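Side-chain contacts in eukaryotic peptide chain release factor GTP-binding subunit (Schizosaccharomyces pombe, PDB 1R5B), which is a eukaryotic translation release factor of the eRF3 type, with an EF-Tu-like P-loop GTP-binding domain joined to two beta-rich domains: residues D225-P230 with L257-S262; M229-S232 with Q237-K240. All coordinates share one frame; numbering follows the deposited sequence.

Contact 1. Residues D225-P230 with L257-S262; sequences DVKYMP and LEYLDS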
loop_
_atom_site.group_PDB
_atom_site.type_symbol
_atom_site.label_atom_id
_atom_site.label_comp_id
_atom_site.label_asym_id
_atom_site.label_seq_id
_atom_site.Cartn_x
_atom_site.Cartn_y
_atom_site.Cartn_z
ATOM N N ASP A 225 -5.406 14.968 8.339
ATOM C CA ASP A 225 -5.335 13.709 9.084
ATOM C C ASP A 225 -6.617 12.883 9.044
ATOM O O ASP A 225 -6.635 11.790 9.563
ATOM C CB ASP A 225 -5.045 13.979 10.559
ATOM C CG ASP A 225 -3.624 14.425 10.821
ATOM O OD1 ASP A 225 -2.969 14.993 9.901
ATOM O OD2 ASP A 225 -3.089 14.222 11.942
ATOM N N VAL A 226 -7.695 13.403 8.474
ATOM C CA VAL A 226 -8.976 12.719 8.541
ATOM C C VAL A 226 -9.643 12.746 7.181
ATOM O O VAL A 226 -9.685 13.778 6.529
ATOM C CB VAL A 226 -9.908 13.354 9.605
ATOM C CG1 VAL A 226 -11.241 12.625 9.666
ATOM C CG2 VAL A 226 -9.253 13.345 10.971
ATOM N N LYS A 227 -10.124 11.590 6.749
ATOM C CA LYS A 227 -10.957 11.471 5.555
ATOM C C LYS A 227 -12.373 11.178 6.020
ATOM O O LYS A 227 -12.590 10.195 6.732
ATOM C CB LYS A 227 -10.473 10.317 4.653
ATOM C CG LYS A 227 -11.252 10.143 3.326
ATOM C CD LYS A 227 -11.203 11.425 2.514
ATOM C CE LYS A 227 -11.560 11.235 1.063
ATOM N NZ LYS A 227 -13.002 11.174 0.898
ATOM N N TYR A 228 -13.327 12.006 5.614
ATOM C CA TYR A 228 -14.747 11.762 5.905
ATOM C C TYR A 228 -15.431 11.180 4.670
ATOM O O TYR A 228 -15.124 11.576 3.534
ATOM C CB TYR A 228 -15.442 13.058 6.324
ATOM C CG TYR A 228 -14.896 13.624 7.607
ATOM C CD1 TYR A 228 -13.907 14.603 7.590
ATOM C CD2 TYR A 228 -15.348 13.163 8.842
ATOM C CE1 TYR A 228 -13.386 15.109 8.770
ATOM C CE2 TYR A 228 -14.832 13.667 10.031
ATOM C CZ TYR A 228 -13.853 14.635 9.984
ATOM O OH TYR A 228 -13.344 15.143 11.143
ATOM N N MET A 229 -16.354 10.242 4.890
ATOM C CA MET A 229 -17.109 9.625 3.799
ATOM C C MET A 229 -18.492 9.196 4.244
ATOM O O MET A 229 -18.628 8.527 5.266
ATOM C CB MET A 229 -16.383 8.399 3.275
ATOM C CG MET A 229 -15.854 8.614 1.882
ATOM S SD MET A 229 -14.964 7.241 1.262
ATOM C CE MET A 229 -13.824 7.013 2.479
ATOM N N PRO A 230 -19.514 9.565 3.476
ATOM C CA PRO A 230 -20.871 9.119 3.765
ATOM C C PRO A 230 -21.048 7.725 3.203
ATOM O O PRO A 230 -20.526 7.433 2.117
ATOM C CB PRO A 230 -21.729 10.126 3.015
ATOM C CG PRO A 230 -20.902 10.508 1.847
ATOM C CD PRO A 230 -19.474 10.423 2.280
ATOM N N LEU A 257 -14.685 1.502 -0.267
ATOM C CA LEU A 257 -13.726 0.511 -0.757
ATOM C C LEU A 257 -12.797 1.087 -1.824
ATOM O O LEU A 257 -11.644 0.698 -1.918
ATOM C CB LEU A 257 -14.429 -0.735 -1.295
ATOM C CG LEU A 257 -15.128 -1.614 -0.240
ATOM C CD1 LEU A 257 -15.693 -2.827 -0.916
ATOM C CD2 LEU A 257 -14.207 -2.036 0.873
ATOM N N GLU A 258 -13.304 2.023 -2.611
ATOM C CA GLU A 258 -12.512 2.659 -3.643
ATOM C C GLU A 258 -11.387 3.475 -3.006
ATOM O O GLU A 258 -10.264 3.478 -3.479
ATOM C CB GLU A 258 -13.421 3.562 -4.465
ATOM C CG GLU A 258 -12.757 4.321 -5.592
ATOM C CD GLU A 258 -13.741 5.209 -6.331
ATOM O OE1 GLU A 258 -14.971 4.986 -6.210
ATOM O OE2 GLU A 258 -13.273 6.134 -7.032
ATOM N N TYR A 259 -11.714 4.175 -1.932
ATOM C CA TYR A 259 -10.745 4.943 -1.169
ATOM C C TYR A 259 -9.735 4.027 -0.435
ATOM O O TYR A 259 -8.537 4.300 -0.434
ATOM C CB TYR A 259 -11.465 5.850 -0.165
ATOM C CG TYR A 259 -10.500 6.622 0.659
ATOM C CD1 TYR A 259 -9.878 7.759 0.141
ATOM C CD2 TYR A 259 -10.144 6.193 1.931
ATOM C CE1 TYR A 259 -8.952 8.464 0.883
ATOM C CE2 TYR A 259 -9.202 6.896 2.679
ATOM C CZ TYR A 259 -8.614 8.017 2.146
ATOM O OH TYR A 259 -7.695 8.712 2.870
ATOM N N LEU A 260 -10.228 2.966 0.199
ATOM C CA LEU A 260 -9.374 1.998 0.895
ATOM C C LEU A 260 -8.363 1.351 -0.071
ATOM O O LEU A 260 -7.235 1.047 0.304
ATOM C CB LEU A 260 -10.226 0.902 1.530
ATOM C CG LEU A 260 -10.512 0.880 3.042
ATOM C CD1 LEU A 260 -10.495 2.243 3.665
ATOM C CD2 LEU A 260 -11.846 0.151 3.315
ATOM N N ASP A 261 -8.776 1.180 -1.325
ATOM C CA ASP A 261 -7.950 0.524 -2.317
ATOM C C ASP A 261 -6.709 1.319 -2.713
ATOM O O ASP A 261 -5.644 0.750 -2.841
ATOM C CB ASP A 261 -8.776 0.206 -3.568
ATOM C CG ASP A 261 -8.015 -0.645 -4.553
ATOM O OD1 ASP A 261 -7.708 -1.800 -4.216
ATOM O OD2 ASP A 261 -7.672 -0.245 -5.682
ATOM N N SER A 262 -6.855 2.617 -2.927
ATOM C CA SER A 262 -5.754 3.449 -3.436
ATOM C C SER A 262 -5.123 4.358 -2.362
ATOM O O SER A 262 -4.162 5.062 -2.637
ATOM C CB SER A 262 -6.251 4.296 -4.611
ATOM O OG SER A 262 -7.372 5.065 -4.217
#
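K227 and M229 of strand 226-230, at the edge of the P-loop domain's mixed sheet, pack against Y259 of helix 256-262. Being two residues apart on an extended strand, both send their side chains toward this helix, whereas V226 and Y228 alternate to the other side, where Y228 meets helix 200-218. The phenol lies beneath the aliphatic part of K227. The lysine CG stands 3.8 Å from the centroid of the Y259 ring, only 20° off the ring normal, a CH-pi contact over the face. A bend at chi2 (57°) folds the lysine chain back along the ring, bringing K227 CE to 3.8 Å from Y259 CE1. The ammonium group then turns back to its own strand in a weak bond of 3.4 Å from K227 NZ to Y228 O. M229 reaches the base of the tyrosine, with its CE 3.7 Å from Y259 CB; its SD makes an oblique Met-aromatic contact, 5.4 Å from the centroid of the Y259 ring. The Y259 side chain also touches H183 and V185. Methylenes, thioether and aromatic carbon do the joining here, so the contact rests on dispersion and apolar burial, while the ammonium group is directed to Y228 O and not onto the ring face.

Contact 2. Residues M229-S232 with Q237-K240; sequences MPVS and QNVK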
loop_
_atom_site.group_PDB
_atom_site.type_symbol
_atom_site.label_atom_id
_atom_site.label_comp_id
_atom_site.label_asym_id
_atom_site.label_seq_id
_atom_site.Cartn_x
_atom_site.Cartn_y
_atom_site.Cartn_z
ATOM N N MET A 229 -16.354 10.242 4.890
ATOM C CA MET A 229 -17.109 9.625 3.799
ATOM C C MET A 229 -18.492 9.196 4.244
ATOM O O MET A 229 -18.628 8.527 5.266
ATOM C CB MET A 229 -16.383 8.399 3.275
ATOM C CG MET A 229 -15.854 8.614 1.882
ATOM S SD MET A 229 -14.964 7.241 1.262
ATOM C CE MET A 229 -13.824 7.013 2.479
ATOM N N PRO A 230 -19.514 9.565 3.476
ATOM C CA PRO A 230 -20.871 9.119 3.765
ATOM C C PRO A 230 -21.048 7.725 3.203
ATOM O O PRO A 230 -20.526 7.433 2.117
ATOM C CB PRO A 230 -21.729 10.126 3.015
ATOM C CG PRO A 230 -20.902 10.508 1.847
ATOM C CD PRO A 230 -19.474 10.423 2.280
ATOM N N VAL A 231 -21.707 6.874 3.979
ATOM C CA VAL A 231 -22.153 5.563 3.540
ATOM C C VAL A 231 -23.485 5.203 4.195
ATOM O O VAL A 231 -23.966 5.873 5.119
ATOM C CB VAL A 231 -21.150 4.450 3.903
ATOM C CG1 VAL A 231 -19.728 4.817 3.485
ATOM C CG2 VAL A 231 -21.184 4.150 5.391
ATOM N N SER A 232 -24.071 4.124 3.696
ATOM C CA SER A 232 -25.142 3.429 4.384
ATOM C C SER A 232 -24.850 1.939 4.305
ATOM O O SER A 232 -24.905 1.342 3.232
ATOM C CB SER A 232 -26.496 3.744 3.760
ATOM O OG SER A 232 -27.465 2.820 4.217
ATOM N N GLN A 237 -24.932 1.476 0.088
ATOM C CA GLN A 237 -24.694 2.635 -0.750
ATOM C C GLN A 237 -23.378 3.326 -0.364
ATOM O O GLN A 237 -23.144 3.658 0.800
ATOM C CB GLN A 237 -25.867 3.601 -0.670
ATOM C CG GLN A 237 -27.063 3.123 -1.464
ATOM C CD GLN A 237 -28.347 3.834 -1.087
ATOM O OE1 GLN A 237 -28.492 4.328 0.044
ATOM N NE2 GLN A 237 -29.286 3.889 -2.029
ATOM N N ASN A 238 -22.536 3.523 -1.371
ATOM C CA ASN A 238 -21.223 4.140 -1.227
ATOM C C ASN A 238 -20.212 3.300 -0.458
ATOM O O ASN A 238 -19.206 3.833 -0.017
ATOM C CB ASN A 238 -21.319 5.545 -0.615
ATOM C CG ASN A 238 -20.216 6.473 -1.115
ATOM O OD1 ASN A 238 -20.029 6.644 -2.322
ATOM N ND2 ASN A 238 -19.487 7.069 -0.190
ATOM N N VAL A 239 -20.468 1.999 -0.308
ATOM C CA VAL A 239 -19.502 1.114 0.345
ATOM C C VAL A 239 -18.587 0.572 -0.727
ATOM O O VAL A 239 -17.389 0.836 -0.674
ATOM C CB VAL A 239 -20.143 0.012 1.272
ATOM C CG1 VAL A 239 -20.988 -0.908 0.526
ATOM C CG2 VAL A 239 -19.082 -0.820 1.961
ATOM N N LYS A 240 -19.136 -0.136 -1.715
ATOM C CA LYS A 240 -18.357 -0.665 -2.834
ATOM C C LYS A 240 -18.514 0.228 -4.059
ATOM O O LYS A 240 -17.535 0.692 -4.620
ATOM C CB LYS A 240 -18.792 -2.089 -3.196
ATOM C CG LYS A 240 -17.834 -2.765 -4.190
ATOM C CD LYS A 240 -18.476 -3.875 -4.978
ATOM C CE LYS A 240 -17.444 -4.538 -5.894
ATOM N NZ LYS A 240 -18.097 -5.379 -6.943
#
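N238 reaches across to P230 with its side-chain amide, ND2 donating to P230 O at 2.6 Å. The donor lies almost straight out from the carbonyl, at a C=O...N angle of 174°, yet the bond is bent at the hydrogen (144°), and the oxygen is tilted out of the asparagine's amide plane. The acceptor is well placed: M229 and V231 turn their backbone groups to strand 184-189, which leaves the carbonyl of P230 facing the other way, and a proline's missing N-H is no loss on that side. Farther along, S232 N gives a straighter bond to Q237 O (3.1 Å, 163° at the hydrogen). The same oxygen receives a CA-H...O contact from V231 CA at 3.5 Å. V231 CG1 lies in van der Waals contact with N238 O, at 3.7 Å, and the valine's apolar side chain also rests on V187.

The turn that begins at S232 is consistent with the fifth signature motif of GTPases, and N189 and D192 with the NKxD motif. S232 links the two, its OG hydrogen-bonding to D192 OD1 as well as to T235 OG1, a job for a small hydroxyl that can serve two neighbours; T235 OG1 also bonds Q237 N, tying the turn to the start of segment 237-240. N238 has a left-handed backbone (positive phi), a conformation asparagine tolerates better than most residues, and its OD1 accepts from V243 N. With both ends of the amide engaged, its flip is fixed. Y251 packs against N238, P230 and M229, and V239 packs on helix 56-66.

In the fold
Both contacts use strand 226-230, and M229 touches in each; their centres lie 10 Å apart. Contact 1 fastens the side of the strand to helix 256-262 and is only partly buried; contact 2 holds the strand's exit to the loop that follows and is the more buried, though it lies farther from the centre of the chain. Their chemistry differs accordingly: a lysine methylene over the face of an aromatic ring and a methionine beside it in the first, backbone carbonyls met by an amide and a peptide N-H in the second. A probable hydrogen bond from L257 N to V239 O, 2.8 Å long, joins the loop of contact 2 directly to the helix of contact 1.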